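Local coordinates for protein putative phosphatase (Bacteroides thetaiotaomicron, PDB 3KYA) that binds zinc and is a putative phosphatase of unestablished activity, probably combining an IPT/TIG domain with a six-bladed beta-propeller, at residues A[258-263]-A[271-276]; A[320-325]-A[339-344]. One frame throughout, in Å; residues are numbered along the deposited sequence.

Interaction 1. Residues A[258-263]-A[271-276]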
ATOM      1  N   ASN A 258      -0.752  32.823   4.621  1.00 16.33           N
ATOM      2  CA  ASN A 258      -0.995  34.236   4.296  1.00 16.28           C
ATOM      3  C   ASN A 258      -2.251  34.858   4.917  1.00 15.60           C
ATOM      4  O   ASN A 258      -2.412  36.081   4.889  1.00 15.39           O
ATOM      5  CB  ASN A 258      -0.944  34.441   2.771  1.00 16.22           C
ATOM      6  CG  ASN A 258       0.436  34.150   2.192  1.00 17.07           C
ATOM      7  OD1 ASN A 258       1.453  34.492   2.794  1.00 17.02           O
ATOM      8  ND2 ASN A 258       0.481  33.506   1.013  1.00 15.93           N
ATOM      9  N   GLY A 259      -3.156  34.016   5.411  1.00 15.24           N
ATOM     10  CA  GLY A 259      -4.334  34.463   6.149  1.00 14.87           C
ATOM     11  C   GLY A 259      -5.577  34.952   5.432  1.00 14.47           C
ATOM     12  O   GLY A 259      -6.556  35.294   6.097  1.00 14.28           O
ATOM     13  N   GLU A 260      -5.572  35.004   4.095  1.00 14.18           N
ATOM     14  CA  GLU A 260      -6.762  35.461   3.385  1.00 13.68           C
ATOM     15  C   GLU A 260      -7.876  34.409   3.513  1.00 13.59           C
ATOM     16  O   GLU A 260      -7.621  33.257   3.884  1.00 13.22           O
ATOM     17  CB  GLU A 260      -6.460  35.831   1.915  1.00 13.86           C
ATOM     18  CG  GLU A 260      -6.172  34.671   0.947  1.00 14.17           C
ATOM     19  CD  GLU A 260      -4.754  34.126   1.015  1.00 15.71           C
ATOM     20  OE1 GLU A 260      -4.020  34.433   1.990  1.00 15.40           O
ATOM     21  OE2 GLU A 260      -4.372  33.389   0.066  1.00 15.63           O
ATOM     22  N   LEU A 261      -9.101  34.827   3.203  1.00 13.81           N
ATOM     23  CA  LEU A 261     -10.293  33.999   3.310  1.00 14.08           C
ATOM     24  C   LEU A 261     -10.852  33.558   1.951  1.00 14.46           C
ATOM     25  O   LEU A 261     -11.064  34.385   1.062  1.00 14.44           O
ATOM     26  CB  LEU A 261     -11.389  34.766   4.048  1.00 14.53           C
ATOM     27  CG  LEU A 261     -12.700  34.012   4.328  1.00 14.77           C
ATOM     28  CD1 LEU A 261     -12.489  32.860   5.317  1.00 14.06           C
ATOM     29  CD2 LEU A 261     -13.766  34.975   4.825  1.00 16.31           C
ATOM     30  N   TYR A 262     -11.091  32.257   1.812  1.00 14.12           N
ATOM     31  CA  TYR A 262     -11.725  31.699   0.630  1.00 14.43           C
ATOM     32  C   TYR A 262     -13.115  31.187   0.993  1.00 14.88           C
ATOM     33  O   TYR A 262     -13.281  30.485   1.997  1.00 15.86           O
ATOM     34  CB  TYR A 262     -10.854  30.594   0.019  1.00 14.03           C
ATOM     35  CG  TYR A 262      -9.555  31.144  -0.528  1.00 13.90           C
ATOM     36  CD1 TYR A 262      -9.504  31.767  -1.778  1.00 12.54           C
ATOM     37  CD2 TYR A 262      -8.386  31.099   0.226  1.00 13.46           C
ATOM     38  CE1 TYR A 262      -8.321  32.299  -2.259  1.00 12.97           C
ATOM     39  CE2 TYR A 262      -7.202  31.617  -0.253  1.00 13.23           C
ATOM     40  CZ  TYR A 262      -7.171  32.224  -1.490  1.00 12.52           C
ATOM     41  OH  TYR A 262      -5.992  32.758  -1.947  1.00 13.70           O
ATOM     42  N   PHE A 263     -14.131  31.612   0.238  1.00 14.63           N
ATOM     43  CA  PHE A 263     -15.490  31.105   0.436  1.00 14.62           C
ATOM     44  C   PHE A 263     -16.162  30.931  -0.939  1.00 14.85           C
ATOM     45  O   PHE A 263     -15.737  31.549  -1.926  1.00 14.70           O
ATOM     46  CB  PHE A 263     -16.304  31.985   1.392  1.00 14.81           C
ATOM     47  CG  PHE A 263     -16.591  33.362   0.868  1.00 14.68           C
ATOM     48  CD1 PHE A 263     -15.651  34.370   0.976  1.00 14.20           C
ATOM     49  CD2 PHE A 263     -17.822  33.651   0.305  1.00 14.28           C
ATOM     50  CE1 PHE A 263     -15.920  35.640   0.495  1.00 15.65           C
ATOM     51  CE2 PHE A 263     -18.099  34.924  -0.201  1.00 14.34           C
ATOM     52  CZ  PHE A 263     -17.152  35.915  -0.100  1.00 14.92           C
ATOM     53  N   VAL A 271     -15.593  30.601  -6.450  1.00 15.79           N
ATOM     54  CA  VAL A 271     -14.670  30.698  -5.325  1.00 15.46           C
ATOM     55  C   VAL A 271     -14.271  32.168  -5.219  1.00 15.52           C
ATOM     56  O   VAL A 271     -13.766  32.748  -6.188  1.00 15.70           O
ATOM     57  CB  VAL A 271     -13.430  29.784  -5.448  1.00 15.39           C
ATOM     58  CG1 VAL A 271     -12.405  30.112  -4.361  1.00 14.73           C
ATOM     59  CG2 VAL A 271     -13.844  28.311  -5.365  1.00 14.34           C
ATOM     60  N   PHE A 272     -14.540  32.767  -4.053  1.00 15.32           N
ATOM     61  CA  PHE A 272     -14.233  34.166  -3.772  1.00 15.33           C
ATOM     62  C   PHE A 272     -13.080  34.276  -2.781  1.00 15.32           C
ATOM     63  O   PHE A 272     -12.953  33.441  -1.886  1.00 15.07           O
ATOM     64  CB  PHE A 272     -15.440  34.899  -3.169  1.00 15.63           C
ATOM     65  CG  PHE A 272     -16.652  34.926  -4.049  1.00 15.61           C
ATOM     66  CD1 PHE A 272     -16.716  35.788  -5.130  1.00 16.44           C
ATOM     67  CD2 PHE A 272     -17.748  34.128  -3.766  1.00 15.18           C
ATOM     68  CE1 PHE A 272     -17.841  35.823  -5.939  1.00 16.50           C
ATOM     69  CE2 PHE A 272     -18.879  34.160  -4.572  1.00 16.86           C
ATOM     70  CZ  PHE A 272     -18.921  35.007  -5.659  1.00 16.13           C
ATOM     71  N   ARG A 273     -12.267  35.321  -2.941  1.00 15.42           N
ATOM     72  CA  ARG A 273     -11.106  35.598  -2.089  1.00 15.05           C
ATOM     73  C   ARG A 273     -11.235  36.969  -1.434  1.00 15.58           C
ATOM     74  O   ARG A 273     -11.349  37.983  -2.133  1.00 15.80           O
ATOM     75  CB  ARG A 273      -9.833  35.596  -2.934  1.00 15.25           C
ATOM     76  CG  ARG A 273      -8.517  35.786  -2.174  1.00 15.34           C
ATOM     77  CD  ARG A 273      -7.364  35.990  -3.143  1.00 15.01           C
ATOM     78  NE  ARG A 273      -6.041  36.035  -2.512  1.00 15.25           N
ATOM     79  CZ  ARG A 273      -5.535  37.075  -1.853  1.00 16.36           C
ATOM     80  NH1 ARG A 273      -6.246  38.182  -1.678  1.00 17.18           N
ATOM     81  NH2 ARG A 273      -4.311  36.999  -1.342  1.00 15.24           N
ATOM     82  N   LEU A 274     -11.189  36.999  -0.102  1.00 14.89           N
ATOM     83  CA  LEU A 274     -11.232  38.238   0.664  1.00 15.29           C
ATOM     84  C   LEU A 274      -9.980  38.393   1.528  1.00 15.53           C
ATOM     85  O   LEU A 274      -9.598  37.472   2.270  1.00 15.80           O
ATOM     86  CB  LEU A 274     -12.466  38.277   1.574  1.00 14.82           C
ATOM     87  CG  LEU A 274     -12.557  39.473   2.529  1.00 14.73           C
ATOM     88  CD1 LEU A 274     -12.595  40.807   1.750  1.00 15.01           C
ATOM     89  CD2 LEU A 274     -13.767  39.328   3.432  1.00 15.13           C
ATOM     90  N   ASP A 275      -9.327  39.543   1.406  1.00 15.48           N
ATOM     91  CA  ASP A 275      -8.197  39.869   2.251  1.00 16.08           C
ATOM     92  C   ASP A 275      -8.827  40.566   3.455  1.00 16.12           C
ATOM     93  O   ASP A 275      -9.369  41.669   3.320  1.00 15.92           O
ATOM     94  CB  ASP A 275      -7.203  40.777   1.516  1.00 16.57           C
ATOM     95  CG  ASP A 275      -5.934  41.062   2.323  1.00 18.15           C
ATOM     96  OD1 ASP A 275      -5.924  40.895   3.562  1.00 17.79           O
ATOM     97  OD2 ASP A 275      -4.937  41.491   1.704  1.00 21.12           O
ATOM     98  N   LEU A 276      -8.774  39.926   4.627  1.00 16.09           N
ATOM     99  CA  LEU A 276      -9.372  40.503   5.840  1.00 16.18           C
ATOM    100  C   LEU A 276      -8.795  41.877   6.223  1.00 16.32           C
ATOM    101  O   LEU A 276      -9.466  42.639   6.923  1.00 15.83           O
ATOM    102  CB  LEU A 276      -9.276  39.538   7.037  1.00 15.92           C
ATOM    103  CG  LEU A 276     -10.003  38.194   6.881  1.00 15.97           C
ATOM    104  CD1 LEU A 276      -9.769  37.302   8.107  1.00 14.47           C
ATOM    105  CD2 LEU A 276     -11.504  38.413   6.621  1.00 16.10           C
TER
HETATM  106  O   HOH W   1      -6.602  38.165   5.489  1.00 13.84           O
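Tyr262 and Arg273, a non-hydrogen-bonded pair on one face of the sheet, lie side by side: CG of Tyr262 is anti to its carbonyl carbon (chi1 -66°), while CG of Arg273 is anti to its backbone N (chi1 -176°) and the chain stays extended as far as NE. The aliphatic part of Arg273 follows the tyrosine ring, with Arg273 CG 3.5 Å from Tyr262 CE1, and ring and guanidinium planes stand 83° apart. Arg273 NE gives a weak hydrogen bond to Tyr262 OH (3.3 Å), which itself donates to the anti lone pair of Glu260 OE2 at 2.7 Å. Glu260, bent at chi2, lays its CG 3.5 Å above one guanidinium face; the salt bridge from Glu260 OE2 to Arg273 NH2 is long, 3.9 Å. The backbones form an antiparallel hairpin: Leu261-Leu274 and Phe263-Phe272 are hydrogen-bonded pairs, the shortest bond being Phe272 N to Phe263 O at 2.7 Å. On the other face, Phe272 CB sits over the Phe263 ring as a CH-pi contact, 3.9 Å from its centroid. Tyr339 OH also hydrogen-bonds to Glu260 OE2, and Lys344 O accepts from Arg273 NH2. A phenylalanine in place of Tyr262 would probably cost Glu260 OE2 one of its two hydroxyl partners and Arg273 NE its weak acceptor. With Glu260 OE1 buried and lacking any partner, the carboxylate is held through one oxygen, and the nearby arginine would be expected to stabilise its charge.

Interaction 2. Residues A[320-325]-A[339-344]. With ZN (zinc ion), chain B.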
ATOM      1  N   THR A 320       1.092  23.514   4.416  1.00 12.89           N
ATOM      2  CA  THR A 320       2.114  24.378   3.824  1.00 13.01           C
ATOM      3  C   THR A 320       1.476  25.533   3.054  1.00 12.91           C
ATOM      4  O   THR A 320       2.162  26.478   2.691  1.00 13.17           O
ATOM      5  CB  THR A 320       3.019  23.621   2.829  1.00 13.36           C
ATOM      6  OG1 THR A 320       2.217  23.142   1.741  1.00 13.03           O
ATOM      7  CG2 THR A 320       3.752  22.448   3.504  1.00 13.81           C
ATOM      8  N   GLY A 321       0.173  25.430   2.781  1.00 12.96           N
ATOM      9  CA  GLY A 321      -0.559  26.424   1.998  1.00 12.65           C
ATOM     10  C   GLY A 321      -0.269  26.337   0.498  1.00 12.87           C
ATOM     11  O   GLY A 321      -0.737  27.165  -0.270  1.00 12.54           O
ATOM     12  N   LYS A 322       0.454  25.311   0.068  1.00 12.76           N
ATOM     13  CA  LYS A 322       0.885  25.216  -1.336  1.00 13.16           C
ATOM     14  C   LYS A 322      -0.161  24.615  -2.296  1.00 13.16           C
ATOM     15  O   LYS A 322      -0.008  24.700  -3.525  1.00 13.19           O
ATOM     16  CB  LYS A 322       2.210  24.461  -1.407  1.00 13.47           C
ATOM     17  CG  LYS A 322       3.336  25.210  -0.699  1.00 15.52           C
ATOM     18  CD  LYS A 322       4.720  24.629  -0.933  1.00 18.80           C
ATOM     19  CE  LYS A 322       5.769  25.414  -0.118  1.00 21.78           C
ATOM     20  NZ  LYS A 322       7.174  24.933  -0.322  1.00 24.18           N
ATOM     21  N   TYR A 323      -1.183  23.985  -1.736  1.00 13.27           N
ATOM     22  CA  TYR A 323      -2.302  23.457  -2.509  1.00 13.54           C
ATOM     23  C   TYR A 323      -3.506  23.199  -1.619  1.00 13.34           C
ATOM     24  O   TYR A 323      -3.412  23.295  -0.390  1.00 13.93           O
ATOM     25  CB  TYR A 323      -1.923  22.204  -3.297  1.00 13.62           C
ATOM     26  CG  TYR A 323      -1.575  20.955  -2.524  1.00 13.26           C
ATOM     27  CD1 TYR A 323      -2.551  20.014  -2.211  1.00 13.71           C
ATOM     28  CD2 TYR A 323      -0.257  20.669  -2.184  1.00 14.91           C
ATOM     29  CE1 TYR A 323      -2.221  18.825  -1.553  1.00 14.43           C
ATOM     30  CE2 TYR A 323       0.085  19.486  -1.510  1.00 15.30           C
ATOM     31  CZ  TYR A 323      -0.903  18.573  -1.202  1.00 14.71           C
ATOM     32  OH  TYR A 323      -0.568  17.391  -0.567  1.00 16.26           O
ATOM     33  N   ALA A 324      -4.639  22.917  -2.258  1.00 12.82           N
ATOM     34  CA  ALA A 324      -5.899  22.641  -1.582  1.00 12.65           C
ATOM     35  C   ALA A 324      -6.708  21.586  -2.315  1.00 13.04           C
ATOM     36  O   ALA A 324      -6.553  21.400  -3.527  1.00 13.26           O
ATOM     37  CB  ALA A 324      -6.726  23.908  -1.473  1.00 12.17           C
ATOM     38  N   TYR A 325      -7.552  20.885  -1.565  1.00 13.34           N
ATOM     39  CA  TYR A 325      -8.512  19.966  -2.145  1.00 13.52           C
ATOM     40  C   TYR A 325      -9.908  20.582  -2.006  1.00 13.88           C
ATOM     41  O   TYR A 325     -10.246  21.138  -0.960  1.00 13.51           O
ATOM     42  CB  TYR A 325      -8.497  18.587  -1.470  1.00 13.29           C
ATOM     43  CG  TYR A 325      -7.210  17.800  -1.573  1.00 13.44           C
ATOM     44  CD1 TYR A 325      -6.360  17.928  -2.669  1.00 13.65           C
ATOM     45  CD2 TYR A 325      -6.895  16.842  -0.625  1.00 13.50           C
ATOM     46  CE1 TYR A 325      -5.209  17.178  -2.767  1.00 14.46           C
ATOM     47  CE2 TYR A 325      -5.740  16.081  -0.724  1.00 12.89           C
ATOM     48  CZ  TYR A 325      -4.905  16.249  -1.791  1.00 14.47           C
ATOM     49  OH  TYR A 325      -3.758  15.495  -1.873  1.00 14.63           O
ATOM     50  N   TYR A 339      -1.431  26.529  -5.421  1.00 13.91           N
ATOM     51  CA  TYR A 339      -1.387  27.907  -4.918  1.00 13.60           C
ATOM     52  C   TYR A 339      -0.212  28.671  -5.494  1.00 13.42           C
ATOM     53  O   TYR A 339       0.928  28.264  -5.332  1.00 13.19           O
ATOM     54  CB  TYR A 339      -1.261  27.879  -3.402  1.00 13.73           C
ATOM     55  CG  TYR A 339      -1.432  29.218  -2.703  1.00 13.59           C
ATOM     56  CD1 TYR A 339      -2.701  29.759  -2.515  1.00 13.66           C
ATOM     57  CD2 TYR A 339      -0.332  29.904  -2.177  1.00 14.22           C
ATOM     58  CE1 TYR A 339      -2.884  30.979  -1.820  1.00 14.29           C
ATOM     59  CE2 TYR A 339      -0.500  31.122  -1.488  1.00 14.40           C
ATOM     60  CZ  TYR A 339      -1.779  31.644  -1.316  1.00 13.72           C
ATOM     61  OH  TYR A 339      -1.972  32.832  -0.634  1.00 14.83           O
ATOM     62  N   ASP A 340      -0.489  29.780  -6.174  1.00 13.75           N
ATOM     63  CA  ASP A 340       0.568  30.634  -6.718  1.00 14.23           C
ATOM     64  C   ASP A 340       1.055  31.487  -5.557  1.00 15.04           C
ATOM     65  O   ASP A 340       0.337  32.373  -5.092  1.00 14.23           O
ATOM     66  CB  ASP A 340       0.063  31.504  -7.870  1.00 13.88           C
ATOM     67  CG  ASP A 340       1.153  32.377  -8.471  1.00 13.41           C
ATOM     68  OD1 ASP A 340       2.033  32.845  -7.715  1.00 13.31           O
ATOM     69  OD2 ASP A 340       1.140  32.618  -9.706  1.00 14.18           O
ATOM     70  N   GLU A 341       2.275  31.217  -5.104  1.00 16.47           N
ATOM     71  CA  GLU A 341       2.842  31.900  -3.937  1.00 18.05           C
ATOM     72  C   GLU A 341       3.203  33.370  -4.137  1.00 18.07           C
ATOM     73  O   GLU A 341       3.349  34.089  -3.152  1.00 18.63           O
ATOM     74  CB  GLU A 341       4.049  31.125  -3.404  1.00 18.54           C
ATOM     75  CG  GLU A 341       3.616  29.800  -2.797  1.00 22.63           C
ATOM     76  CD  GLU A 341       4.652  29.184  -1.883  1.00 26.47           C
ATOM     77  OE1 GLU A 341       5.806  28.987  -2.323  1.00 30.49           O
ATOM     78  OE2 GLU A 341       4.292  28.870  -0.733  1.00 29.20           O
ATOM     79  N   ILE A 342       3.335  33.812  -5.381  1.00 18.20           N
ATOM     80  CA  ILE A 342       3.636  35.218  -5.672  1.00 18.42           C
ATOM     81  C   ILE A 342       2.328  36.024  -5.685  1.00 18.29           C
ATOM     82  O   ILE A 342       2.222  37.039  -5.003  1.00 18.73           O
ATOM     83  CB  ILE A 342       4.427  35.376  -6.989  1.00 18.73           C
ATOM     84  CG1 ILE A 342       5.707  34.533  -6.958  1.00 19.10           C
ATOM     85  CG2 ILE A 342       4.786  36.831  -7.236  1.00 19.10           C
ATOM     86  CD1 ILE A 342       6.642  34.859  -5.815  1.00 21.09           C
ATOM     87  N   LYS A 343       1.330  35.563  -6.435  1.00 17.90           N
ATOM     88  CA  LYS A 343       0.005  36.206  -6.462  1.00 17.82           C
ATOM     89  C   LYS A 343      -0.791  35.982  -5.176  1.00 17.17           C
ATOM     90  O   LYS A 343      -1.735  36.711  -4.899  1.00 16.93           O
ATOM     91  CB  LYS A 343      -0.860  35.660  -7.611  1.00 17.68           C
ATOM     92  CG  LYS A 343      -0.547  36.179  -8.978  1.00 19.95           C
ATOM     93  CD  LYS A 343      -1.286  35.370 -10.047  1.00 19.25           C
ATOM     94  N   LYS A 344      -0.433  34.944  -4.428  1.00 16.65           N
ATOM     95  CA  LYS A 344      -1.140  34.561  -3.208  1.00 16.79           C
ATOM     96  C   LYS A 344      -2.608  34.199  -3.483  1.00 16.13           C
ATOM     97  O   LYS A 344      -3.517  34.599  -2.754  1.00 14.68           O
ATOM     98  CB  LYS A 344      -0.999  35.652  -2.127  1.00 17.04           C
ATOM     99  CG  LYS A 344       0.442  35.880  -1.700  1.00 19.10           C
ATOM    100  CD  LYS A 344       0.542  36.893  -0.568  1.00 21.65           C
ATOM    101  CE  LYS A 344       1.981  37.123  -0.158  1.00 23.01           C
ATOM    102  NZ  LYS A 344       2.087  38.242   0.815  1.00 25.91           N
TER
HETATM  103 ZN    ZN B 523       2.818  33.568 -10.392  0.50 25.21          ZN
HETATM  104  O   HOH W   2       1.614  28.946   1.015  1.00 25.84           O
HETATM  105  O   HOH W   3       2.498  33.281 -12.419  1.00 15.71           O
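Tyr339 starts out toward Gly321 and Lys322, but its ring then turns away, CG lying anti to the backbone N (chi1 -170°). Gly321 O consequently meets the base of the side chain, 3.3 Å from Tyr339 CB, and approaches the ring obliquely. One backbone hydrogen bond joins the two segments: Tyr339 N to Lys322 O, 3.0 Å, with the donor 50° out of the carbonyl plane, a bent geometry at the hairpin's open end. Lys322 and Glu341 cross at an angle, and it is methylene that meets carboxylate, Lys322 CE lying 3.8 Å from Glu341 OE2. The charged ends remain apart, with 4.7 Å between Lys322 NZ and Glu341 OE1, though the opposite charges may still attract weakly. Water 2 spans the same gap, donating to Thr320 O and, at 3.2 Å, to Glu341 OE2. Asp340 points away from this contact and divides its oxygens: OD1 accepts from Ile342 N (2.8 Å), making an Asx turn, and from Lys343 N, an Asx motif, while OD2 binds the zinc ion at 2.0 Å. Water 3 and two further atoms complete the metal's ligands. Tyr37 of the second subunit packs on Asp340. His255 stacks on the Tyr339 ring and hydrogen-bonds to Gly321 O. The contact thus lies where strands 323-328 and 333-340 part in their four-stranded antiparallel sheet, just before the chain turns into strand 345-352.

In the fold
From the N terminus, interaction 1 comes first: strand 261-265 turns back into strand 270-274, and the contact closes over seven residues, three of them strand. The chain then runs through helix 276-284 and strands 300-305 and 313-317 before interaction 2 closes over thirteen residues of the hairpin 323-328/333-340. The two closures are in series, neither nested nor crossed. They belong to successive four-stranded sheets, consistent with adjacent blades of a propeller, and their centres lie 12 Å apart. Hydrogen bonds from the first contact to Tyr339 and Lys344 tie the two sheets. The Tyr262/Arg273 face of the first hairpin, with Glu260, thereby meets the 339-344 end of the second.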